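Local coordinates for xyloglucan-specific endo-beta-1,4-glucanase BoGH9A (PDB 6DHT), which hydrolyses internal beta-1,4-glucosidic linkages in the xyloglucan backbone, releasing xyloglucan oligosaccharides, at residues F513-P518 with N547-N552; P493-H498 with D539-Y544. All coordinates share one frame; numbering follows the deposited sequence.

Interaction 1. Residues F513-P518 with N547-N552. With IMD (imidazole), chain B.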
# COMPACT_ATOMS: atom_id res chain seq x y z
N PHE A 513 -9.35 -0.60 5.07
CA PHE A 513 -8.84 -1.36 3.93
C PHE A 513 -9.24 -0.79 2.59
O PHE A 513 -10.41 -0.57 2.35
CB PHE A 513 -9.34 -2.81 4.00
CG PHE A 513 -8.74 -3.60 5.13
CD1 PHE A 513 -9.29 -3.57 6.39
CD2 PHE A 513 -7.63 -4.40 4.93
CE1 PHE A 513 -8.69 -4.31 7.45
CE2 PHE A 513 -7.05 -5.15 5.96
CZ PHE A 513 -7.60 -5.11 7.22
N LEU A 514 -8.26 -0.59 1.71
CA LEU A 514 -8.48 -0.22 0.33
C LEU A 514 -8.83 -1.46 -0.47
O LEU A 514 -8.03 -2.41 -0.55
CB LEU A 514 -7.20 0.39 -0.26
CG LEU A 514 -7.30 0.82 -1.73
CD1 LEU A 514 -8.41 1.80 -1.99
CD2 LEU A 514 -5.97 1.44 -2.12
N VAL A 515 -10.01 -1.48 -1.06
CA VAL A 515 -10.35 -2.63 -1.89
C VAL A 515 -9.70 -2.50 -3.27
O VAL A 515 -9.32 -1.42 -3.70
CB VAL A 515 -11.90 -2.84 -2.01
CG1 VAL A 515 -12.50 -3.04 -0.64
CG2 VAL A 515 -12.57 -1.68 -2.72
N GLY A 516 -9.56 -3.61 -3.99
CA GLY A 516 -8.81 -3.62 -5.23
C GLY A 516 -9.34 -2.68 -6.30
O GLY A 516 -8.58 -2.02 -7.01
N GLY A 517 -10.66 -2.65 -6.46
CA GLY A 517 -11.34 -1.71 -7.34
C GLY A 517 -11.77 -2.31 -8.65
O GLY A 517 -11.59 -3.50 -8.89
N PRO A 518 -12.32 -1.44 -9.51
CA PRO A 518 -12.89 -1.89 -10.79
C PRO A 518 -11.91 -2.70 -11.60
O PRO A 518 -10.78 -2.29 -11.78
CB PRO A 518 -13.21 -0.58 -11.51
CG PRO A 518 -13.32 0.44 -10.47
CD PRO A 518 -12.43 0.01 -9.32
N ASN A 547 -13.11 -6.70 -5.10
CA ASN A 547 -13.38 -6.28 -3.71
C ASN A 547 -12.45 -6.95 -2.69
O ASN A 547 -12.78 -7.01 -1.51
CB ASN A 547 -14.86 -6.55 -3.36
CG ASN A 547 -15.45 -5.50 -2.46
OD1 ASN A 547 -15.04 -4.33 -2.49
ND2 ASN A 547 -16.49 -5.87 -1.72
N GLU A 548 -11.31 -7.45 -3.14
CA GLU A 548 -10.28 -8.04 -2.29
C GLU A 548 -9.54 -6.94 -1.51
O GLU A 548 -9.56 -5.77 -1.90
CB GLU A 548 -9.30 -8.84 -3.18
CG GLU A 548 -7.96 -9.27 -2.61
CD GLU A 548 -7.99 -10.37 -1.59
OE1 GLU A 548 -9.00 -10.55 -0.88
OE2 GLU A 548 -6.91 -10.98 -1.43
N VAL A 549 -8.97 -7.32 -0.37
CA VAL A 549 -8.12 -6.41 0.40
C VAL A 549 -6.77 -7.08 0.56
O VAL A 549 -6.64 -8.29 0.46
CB VAL A 549 -8.74 -6.07 1.78
CG1 VAL A 549 -10.10 -5.40 1.60
CG2 VAL A 549 -8.85 -7.34 2.67
N ALA A 550 -5.71 -6.31 0.79
CA ALA A 550 -4.37 -6.87 0.86
C ALA A 550 -3.37 -5.93 1.51
O ALA A 550 -3.48 -4.71 1.35
CB ALA A 550 -3.87 -7.22 -0.52
N ILE A 551 -2.38 -6.48 2.19
CA ILE A 551 -1.37 -5.63 2.84
C ILE A 551 -0.61 -4.75 1.85
O ILE A 551 -0.22 -3.62 2.22
CB ILE A 551 -0.41 -6.43 3.73
CG1 ILE A 551 0.35 -7.49 2.93
CG2 ILE A 551 -1.13 -6.99 4.94
CD1 ILE A 551 1.47 -8.21 3.69
N ASN A 552 -0.35 -5.22 0.63
CA ASN A 552 0.38 -4.40 -0.33
C ASN A 552 -0.46 -3.28 -0.86
O ASN A 552 0.05 -2.25 -1.25
CB ASN A 552 0.99 -5.22 -1.45
CG ASN A 552 -0.02 -6.11 -2.16
OD1 ASN A 552 -0.79 -6.85 -1.52
ND2 ASN A 552 -0.00 -6.05 -3.48
N1 IMD B . -4.62 -10.17 -2.56
C2 IMD B . -3.41 -10.72 -2.31
N3 IMD B . -2.47 -9.95 -2.91
C4 IMD B . -3.09 -8.93 -3.55
C5 IMD B . -4.46 -9.07 -3.33
O HOH W 1 -6.40 -3.60 1.07
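The loop that carries the predicted proton donor E548 into helix 551-567 lies against loop 513-518 here. F513 and V515 meet V549, and V515 also meets N547. V549 CG1 lies between two partners, touching F513 CB at 3.6 Å and reaching V515 CG1 at 4.0 Å. V549 CB and CG2 face F513 CD2, with CB 3.7 Å from that atom, at an oblique approach to the ring. The ring of H498 also meets F513. V515 CG1 lies 3.4 Å from N547 OD1. Y537 OH bonds that oxygen and D539 bonds the amide nitrogen, which together would hold the amide's orientation.

The backbones are joined at E548 O. G516 N donates a weak hydrogen bond to it, at 3.0 Å and an N-H...O angle of 132°. The CA-H of V515 points at the same oxygen, with V515 CA 3.2 Å away. The E548 carbonyl is thus only lightly tied to the loop. A water widens the link: it lies close to L514 O and accepts from A550 N at 2.8 Å. A550 is the N-cap of the helix.

E548 CB points away from loop 513-518. CG is anti to the backbone N (chi1 165°), and the chain then bends toward a bound imidazole, probably from the crystallisation liquor. Imidazole N1 donates to E548 OE2 over 2.7 Å, nearly straight at 170°. The imidazole is also bonded to Y333 OH. OE2 has a weak bond from G170 N besides, and H497 holds OE1. The predicted proton donor thus sits in a loop leading into helix 551-567, within the active site of the family 9 (alpha/alpha)6 barrel.

Interaction 2. Residues P493-H498 with D539-Y544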
# COMPACT_ATOMS: atom_id res chain seq x y z
N PRO A 493 -17.21 0.35 0.84
CA PRO A 493 -17.52 -1.09 0.75
C PRO A 493 -17.96 -1.68 2.09
O PRO A 493 -17.29 -1.54 3.10
CB PRO A 493 -16.22 -1.71 0.28
CG PRO A 493 -15.41 -0.55 -0.29
CD PRO A 493 -15.79 0.61 0.55
N LYS A 494 -19.11 -2.35 2.09
CA LYS A 494 -19.62 -3.00 3.29
C LYS A 494 -19.45 -4.53 3.24
O LYS A 494 -19.69 -5.22 4.25
CB LYS A 494 -21.11 -2.66 3.40
CG LYS A 494 -21.41 -1.19 3.63
CD LYS A 494 -20.94 -0.73 5.00
CE LYS A 494 -21.03 0.78 5.16
NZ LYS A 494 -22.42 1.29 5.27
N HIS A 495 -18.98 -5.05 2.10
CA HIS A 495 -18.90 -6.50 1.87
C HIS A 495 -17.58 -6.95 1.27
O HIS A 495 -17.55 -7.67 0.29
CB HIS A 495 -20.07 -6.92 0.96
CG HIS A 495 -21.40 -6.60 1.56
ND1 HIS A 495 -21.93 -7.33 2.61
CD2 HIS A 495 -22.27 -5.60 1.32
CE1 HIS A 495 -23.08 -6.80 2.96
NE2 HIS A 495 -23.33 -5.76 2.19
N PRO A 496 -16.45 -6.50 1.84
CA PRO A 496 -15.18 -6.88 1.23
C PRO A 496 -14.92 -8.37 1.19
O PRO A 496 -15.38 -9.12 2.05
CB PRO A 496 -14.14 -6.17 2.13
CG PRO A 496 -14.85 -6.04 3.45
CD PRO A 496 -16.28 -5.75 3.09
N HIS A 497 -14.14 -8.78 0.21
CA HIS A 497 -13.65 -10.13 0.10
C HIS A 497 -12.50 -10.24 1.08
O HIS A 497 -11.33 -10.03 0.74
CB HIS A 497 -13.21 -10.40 -1.34
CG HIS A 497 -12.61 -11.76 -1.56
ND1 HIS A 497 -11.27 -12.03 -1.35
CD2 HIS A 497 -13.15 -12.92 -1.98
CE1 HIS A 497 -11.03 -13.30 -1.60
NE2 HIS A 497 -12.16 -13.87 -2.00
N HIS A 498 -12.86 -10.57 2.32
CA HIS A 498 -11.92 -10.52 3.44
C HIS A 498 -12.40 -11.54 4.44
O HIS A 498 -13.44 -11.35 5.07
CB HIS A 498 -11.99 -9.11 4.07
CG HIS A 498 -10.97 -8.84 5.12
ND1 HIS A 498 -11.18 -7.93 6.14
CD2 HIS A 498 -9.70 -9.29 5.29
CE1 HIS A 498 -10.10 -7.85 6.89
NE2 HIS A 498 -9.18 -8.67 6.40
N ASP A 539 -19.58 -4.71 -4.70
CA ASP A 539 -19.36 -4.81 -3.26
C ASP A 539 -20.04 -6.06 -2.71
O ASP A 539 -21.09 -5.99 -2.05
CB ASP A 539 -19.85 -3.54 -2.59
CG ASP A 539 -19.59 -3.52 -1.10
OD1 ASP A 539 -18.67 -4.22 -0.64
OD2 ASP A 539 -20.36 -2.78 -0.41
N THR A 540 -19.44 -7.20 -3.01
CA THR A 540 -19.89 -8.48 -2.48
C THR A 540 -18.68 -9.28 -2.03
O THR A 540 -17.59 -9.15 -2.60
CB THR A 540 -20.74 -9.26 -3.53
OG1 THR A 540 -19.93 -9.53 -4.69
CG2 THR A 540 -21.98 -8.49 -3.95
N GLU A 541 -18.87 -10.11 -1.01
CA GLU A 541 -17.77 -10.84 -0.40
C GLU A 541 -17.11 -11.85 -1.33
O GLU A 541 -15.97 -12.28 -1.09
CB GLU A 541 -18.20 -11.55 0.88
CG GLU A 541 -18.57 -10.66 2.07
CD GLU A 541 -20.00 -10.13 2.07
OE1 GLU A 541 -20.71 -10.24 1.05
OE2 GLU A 541 -20.40 -9.54 3.10
N ASP A 542 -17.84 -12.31 -2.35
CA ASP A 542 -17.27 -13.27 -3.29
C ASP A 542 -16.43 -12.63 -4.39
O ASP A 542 -15.83 -13.33 -5.19
CB ASP A 542 -18.36 -14.15 -3.94
CG ASP A 542 -19.41 -13.34 -4.70
OD1 ASP A 542 -19.54 -12.11 -4.47
OD2 ASP A 542 -20.18 -13.94 -5.51
N SER A 543 -16.36 -11.30 -4.41
CA SER A 543 -15.62 -10.64 -5.49
C SER A 543 -14.12 -10.52 -5.21
O SER A 543 -13.65 -9.45 -4.82
CB SER A 543 -16.17 -9.26 -5.79
OG SER A 543 -15.53 -8.73 -6.95
N TYR A 544 -13.36 -11.61 -5.36
CA TYR A 544 -11.90 -11.57 -5.39
C TYR A 544 -11.47 -10.60 -6.48
O TYR A 544 -10.45 -9.90 -6.33
CB TYR A 544 -11.36 -12.96 -5.70
CG TYR A 544 -9.90 -13.23 -5.47
CD1 TYR A 544 -9.22 -12.79 -4.33
CD2 TYR A 544 -9.20 -14.06 -6.34
CE1 TYR A 544 -7.88 -13.11 -4.12
CE2 TYR A 544 -7.87 -14.38 -6.12
CZ TYR A 544 -7.22 -13.90 -5.01
OH TYR A 544 -5.89 -14.22 -4.79
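The H497 ring has Y544 over one face and E541 O at its edge. Y544 CA sits 3.8 Å above the ring plane, over its centre, and Y544 CB makes a CH-pi contact from the same residue. The two rings themselves are oblique, with planes at 42°. E541 O comes to 3.0 Å from H497 CD2, near the ring plane. H497 CG is anti to the backbone N (chi1 177°), which carries the ring out to the turn T540-S543. F248 meets this ring edge-to-face, and its ND1 is turned to E548.

The H495 ring is met at its edge. Its ND1 donates to E541 OE2 over 2.7 Å, with the oxygen in the ring plane. The carboxylate is not coplanar: the two planes are 64° apart. The E541 chain bends at chi2 to bring its end back to the histidine.

D539 grips the backbone with both oxygens. OD2 accepts from K494 N at 2.8 Å, almost straight. OD1 accepts from H495 N at 2.9 Å and also from N547 ND2. Both backbone donors come in on syn sides. An alanine in place of D539 would probably leave the N-H groups of K494 and H495 without these acceptors and take one partner from the N547 amide nitrogen.

Within the turn, T540 OG1 donates to D542 OD1 at 2.6 Å. This is a type I beta turn laid against a histidine-bearing loop. The contact joins two loops that each carry a predicted active-site residue, H497 on one and D539 on the other, as expected of a glycosyl hydrolase family 9 catalytic centre.

Overall arrangement
Interaction 1 is fully buried and lies nearer the centre of the chain. Interaction 2 is only partly buried, with K494 and D542 exposed. Their chemistry differs accordingly. The first rests on valine and phenylalanine packing, one weak backbone bond and a water. The second rests on carboxylates and histidines. The segments alternate along the chain, and the two contacts touch. N547 O probably accepts a hydrogen bond from H497 N, N547 ND2 is weakly bonded to H495 O, and V549 CG2 packs on H498 CD2. Residues 539-544 are followed within a few residues by 547-552. Together the contacts are consistent with holding H497, D539 and E548 close together.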